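Local coordinates for phosphoserine aminotransferase SerC (Cytophaga hutchinsonii ATCC 33406, PDB 3FFR), which catalyses the pyridoxal-phosphate-dependent transamination that links 3-phosphohydroxypyruvate with phosphoserine, using glutamate as amino donor, a step of serine biosynthesis, at the interface of chains A and B. Residues are numbered along the deposited sequence; one frame, centred on the assembly and turned at random. Chains: chain A/B, Phosphoserine aminotransferase SerC.

The interface of chains A and B. Residues chain A 23, 27, 247; chain B 23, 196, 247.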
# COMPACT_ATOMS: atom_id res chain seq x y z
N MSE A 23 5.70 -2.33 -17.77
CA MSE A 23 6.56 -2.61 -16.62
C MSE A 23 8.03 -2.56 -17.07
O MSE A 23 8.95 -2.14 -16.34
CB MSE A 23 6.28 -3.97 -16.00
CG MSE A 23 7.11 -4.29 -14.76
SE MSE A 23 6.56 -3.23 -13.26
CE MSE A 23 5.14 -4.43 -12.63
N LEU A 27 10.95 -0.11 -15.55
CA LEU A 27 12.28 -0.52 -15.10
C LEU A 27 13.32 0.31 -15.82
O LEU A 27 14.29 0.81 -15.22
CB LEU A 27 12.51 -2.00 -15.37
CG LEU A 27 11.66 -2.97 -14.55
CD1 LEU A 27 11.77 -4.39 -15.12
CD2 LEU A 27 11.97 -2.89 -13.03
N MSE A 247 5.06 2.47 -8.79
CA MSE A 247 5.02 1.49 -9.89
C MSE A 247 3.59 1.39 -10.39
O MSE A 247 3.30 1.47 -11.61
CB MSE A 247 5.57 0.11 -9.51
CG MSE A 247 6.99 0.15 -8.96
SE MSE A 247 8.30 0.80 -10.27
CE MSE A 247 8.66 -0.77 -11.23
N MSE B 23 12.04 -9.08 -11.23
CA MSE B 23 10.77 -8.54 -11.71
C MSE B 23 10.37 -9.28 -13.00
O MSE B 23 9.18 -9.53 -13.29
CB MSE B 23 10.85 -7.05 -11.99
CG MSE B 23 9.53 -6.42 -12.44
SE MSE B 23 8.28 -6.32 -10.99
CE MSE B 23 8.87 -4.59 -10.28
N PRO B 196 11.17 -0.93 -5.18
CA PRO B 196 10.29 0.20 -5.35
C PRO B 196 9.43 0.38 -4.10
O PRO B 196 9.16 -0.56 -3.40
CB PRO B 196 9.38 -0.23 -6.50
CG PRO B 196 10.18 -1.20 -7.27
CD PRO B 196 10.89 -1.99 -6.16
N MSE B 247 3.68 -8.09 -5.48
CA MSE B 247 4.88 -7.86 -6.29
C MSE B 247 6.04 -7.59 -5.35
O MSE B 247 7.14 -8.19 -5.46
CB MSE B 247 4.73 -6.74 -7.33
CG MSE B 247 3.55 -6.93 -8.28
SE MSE B 247 3.73 -8.54 -9.39
CE MSE B 247 4.81 -7.90 -10.78
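A:Met23 and B:Met23, both selenomethionines, meet at the apolar centre of this part of the two-fold symmetric interface, their side chains crossing at about a right angle. Their CG methylenes lie 4.0 Å apart, and each selenium rests against the partner's methyl group, with SE of A:Met23 4.0 Å from CE of B:Met23. In both copies CG stands anti to the backbone N (chi1 -178°) and the chain then bends at chi2 and chi3, with selenium and methyl lying against the opposing residue.

From this core each terminal methyl continues to a second selenomethionine of the other subunit. A:Met23 and B:Met247 reach toward each other tip to tip, 3.9 Å between their CE atoms, and A:Met247 does the same to B:Met23, so the four flexible chains form a continuous hydrophobic cluster joining helix 19-28 and helix 246-262 of both subunits. A:Leu27, one helical turn beyond A:Met23, flanks the cluster: its CD1 methyl lies 4.0 Å from CG of B:Met23.

Farther out, A:Met247 packs against the ring of B:Pro196, a loop residue. The two side chains meet at a slant, and both CG and SE of A:Met247 face the ring carbons CB and CG. The contacts described here are van der Waals packing between side chains, within a two-chain assembly that is probably the dimer typical of this aminotransferase family; adjoining residues may add polar links. Packing is tight at the proline, where CG of A:Met247 comes within 3.4 Å of CB of B:Pro196.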